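PDB 1UV4: extracellular endo-alpha-(1->5)-L-arabinanase 1 from Bacillus subtilis, which hydrolyses internal alpha-1,5-L-arabinofuranosidic linkages of linear arabinan and branched sugar beet arabinan during plant cell-wall breakdown. Local coordinates for residues Thr107-Ser111 and Gly112-Asp116. Residues are numbered along the deposited sequence; the frame is centred on the assembly and turned at random.
Sequences TSISS and GGWKD
Two donors meet at the carbonyl oxygen of Ile109: a water, 2.8 Å from Ile109 O, and, weakly, the amide of Gly112, whose N-H points well off the oxygen (121°). The same water accepts from Trp114 NE1 at 2.9 Å and lies at the indole edge, in the ring plane, so a single bridging molecule ties the turn to the tryptophan that follows it. Beyond the bridge, CZ2 of the Trp114 indole comes within 4.3 Å of Ile109 CG1, a loose apolar contact made obliquely to the ring; Tyr85 touches both side chains. Ser108 O is gripped as well, by Ser111 OG at 3.1 Å, a donor tilted 30° from the carbonyl plane, and weakly by Gly112 N. A chi1 of 87° places Ser111 OG between its own backbone N and carbonyl carbon, which directs it back to Ser108 O and lets it also accept weakly from Gly113 N. Ser108 OG in turn receives the Ser111 amide at 3.1 Å, an ST motif at the start of a single helix-like turn, Ile109 to Ser111. This turn belongs to the connection between strands 99-106 and 115-123, the third and fourth strands of one four-stranded antiparallel blade of the GH43 beta-propeller. Glu20, from the neighbouring blade, accepts from the amides of Ile109 and Ser110 through its two carboxylate oxygens, linking the connection to the adjoining sheet. At Gly112 a positive phi turns the chain out of its helical path towards strand 115-123. A second water, held by Thr107 N at 3.0 Å and donating weakly to Gly113 O, spans the mouth of the loop, where Ser106 OG also bonds to Gly113 O and Ser108 N.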
ATOM      1  N   THR A 107      12.751  -2.971  16.221  1.00 13.55           N
ATOM      2  CA  THR A 107      13.703  -1.875  16.271  1.00 14.59           C
ATOM      3  C   THR A 107      14.779  -2.031  15.225  1.00 14.27           C
ATOM      4  O   THR A 107      15.658  -1.198  15.173  1.00 17.42           O
ATOM      5  CB  THR A 107      14.356  -1.735  17.667  1.00 15.23           C
ATOM      6  OG1 THR A 107      14.852  -3.000  18.113  1.00 15.13           O
ATOM      7  CG2 THR A 107      13.328  -1.329  18.706  1.00 16.68           C
ATOM      8  N   SER A 108      14.719  -3.078  14.404  1.00 16.00           N
ATOM      9  CA  SER A 108      15.734  -3.271  13.349  1.00 17.26           C
ATOM     10  C   SER A 108      15.278  -4.197  12.228  1.00 17.10           C
ATOM     11  O   SER A 108      15.053  -5.404  12.434  1.00 18.23           O
ATOM     12  CB  SER A 108      17.034  -3.819  13.945  1.00 17.21           C
ATOM     13  OG  SER A 108      17.952  -4.200  12.922  1.00 20.17           O
ATOM     14  N   ILE A 109      15.186  -3.655  11.021  1.00 17.34           N
ATOM     15  CA  ILE A 109      14.831  -4.468   9.852  1.00 18.12           C
ATOM     16  C   ILE A 109      15.951  -5.445   9.467  1.00 18.42           C
ATOM     17  O   ILE A 109      15.669  -6.564   9.063  1.00 18.94           O
ATOM     18  CB  ILE A 109      14.503  -3.583   8.646  1.00 18.81           C
ATOM     19  CG1 ILE A 109      13.415  -2.585   9.020  1.00 16.87           C
ATOM     20  CG2 ILE A 109      14.085  -4.436   7.468  1.00 19.06           C
ATOM     21  CD1 ILE A 109      13.352  -1.385   8.049  1.00 18.73           C
ATOM     22  N   SER A 110      17.199  -5.000   9.570  1.00 19.71           N
ATOM     23  CA  SER A 110      18.347  -5.835   9.202  1.00 20.48           C
ATOM     24  C   SER A 110      18.466  -7.061  10.118  1.00 21.86           C
ATOM     25  O   SER A 110      18.922  -8.118   9.676  1.00 21.36           O
ATOM     26  CB  SER A 110      19.673  -5.033   9.165  1.00 19.95           C
ATOM     27  OG  SER A 110      20.246  -4.818  10.442  1.00 22.37           O
ATOM     28  N   SER A 111      18.012  -6.927  11.372  1.00 22.77           N
ATOM     29  CA  SER A 111      18.101  -8.026  12.349  1.00 23.33           C
ATOM     30  C   SER A 111      17.016  -9.073  12.049  1.00 23.06           C
ATOM     31  O   SER A 111      17.225 -10.272  12.284  1.00 23.23           O
ATOM     32  CB  SER A 111      18.020  -7.504  13.807  1.00 23.42           C
ATOM     33  OG  SER A 111      16.664  -7.379  14.258  1.00 27.22           O
ATOM     34  N   GLY A 112      15.882  -8.629  11.509  1.00 22.23           N
ATOM     35  CA  GLY A 112      14.818  -9.523  11.073  1.00 23.42           C
ATOM     36  C   GLY A 112      13.930 -10.049  12.196  1.00 23.17           C
ATOM     37  O   GLY A 112      13.242 -11.052  12.005  1.00 25.53           O
ATOM     38  N   GLY A 113      13.978  -9.408  13.363  1.00 22.76           N
ATOM     39  CA  GLY A 113      13.165  -9.808  14.504  1.00 22.12           C
ATOM     40  C   GLY A 113      11.914  -8.925  14.565  1.00 21.14           C
ATOM     41  O   GLY A 113      12.032  -7.684  14.582  1.00 21.96           O
ATOM     42  N   TRP A 114      10.737  -9.555  14.585  1.00 18.69           N
ATOM     43  CA  TRP A 114       9.448  -8.845  14.590  1.00 17.51           C
ATOM     44  C   TRP A 114       8.537  -9.321  15.731  1.00 16.49           C
ATOM     45  O   TRP A 114       8.350 -10.507  15.956  1.00 18.61           O
ATOM     46  CB  TRP A 114       8.724  -8.971  13.234  1.00 16.67           C
ATOM     47  CG  TRP A 114       9.473  -8.269  12.180  1.00 15.93           C
ATOM     48  CD1 TRP A 114      10.462  -8.785  11.368  1.00 17.35           C
ATOM     49  CD2 TRP A 114       9.337  -6.904  11.818  1.00 13.79           C
ATOM     50  NE1 TRP A 114      10.941  -7.801  10.533  1.00 15.90           N
ATOM     51  CE2 TRP A 114      10.287  -6.632  10.799  1.00 14.92           C
ATOM     52  CE3 TRP A 114       8.528  -5.859  12.274  1.00 14.69           C
ATOM     53  CZ2 TRP A 114      10.399  -5.403  10.200  1.00 14.01           C
ATOM     54  CZ3 TRP A 114       8.657  -4.606  11.683  1.00 16.69           C
ATOM     55  CH2 TRP A 114       9.605  -4.389  10.665  1.00 15.05           C
ATOM     56  N   LYS A 115       7.993  -8.372  16.472  1.00 15.35           N
ATOM     57  CA  LYS A 115       7.039  -8.652  17.536  1.00 14.15           C
ATOM     58  C   LYS A 115       5.605  -8.607  16.954  1.00 13.98           C
ATOM     59  O   LYS A 115       5.219  -7.644  16.300  1.00 14.45           O
ATOM     60  CB  LYS A 115       7.140  -7.593  18.614  1.00 15.43           C
ATOM     61  CG  LYS A 115       6.199  -7.778  19.801  1.00 16.82           C
ATOM     62  CD  LYS A 115       6.394  -6.640  20.805  1.00 19.93           C
ATOM     63  CE  LYS A 115       5.144  -6.377  21.652  1.00 23.99           C
ATOM     64  NZ  LYS A 115       5.411  -5.392  22.777  1.00 25.22           N
ATOM     65  N   ASP A 116       4.839  -9.653  17.205  1.00 13.45           N
ATOM     66  CA  ASP A 116       3.439  -9.732  16.833  1.00 13.48           C
ATOM     67  C   ASP A 116       2.582  -8.819  17.730  1.00 13.36           C
ATOM     68  O   ASP A 116       2.450  -9.060  18.928  1.00 15.44           O
ATOM     69  CB  ASP A 116       2.987 -11.202  16.923  1.00 12.41           C
ATOM     70  CG  ASP A 116       1.552 -11.414  16.591  1.00 11.40           C
ATOM     71  OD1 ASP A 116       0.920 -10.550  15.950  1.00 12.12           O
ATOM     72  OD2 ASP A 116       0.993 -12.446  17.042  1.00 15.16           O
TER
HETATM   73  O   HOH W   1      13.279  -5.799  17.189  0.50 26.01           O
HETATM   74  O   HOH W   2      13.183  -7.837   8.620  1.00 28.82           O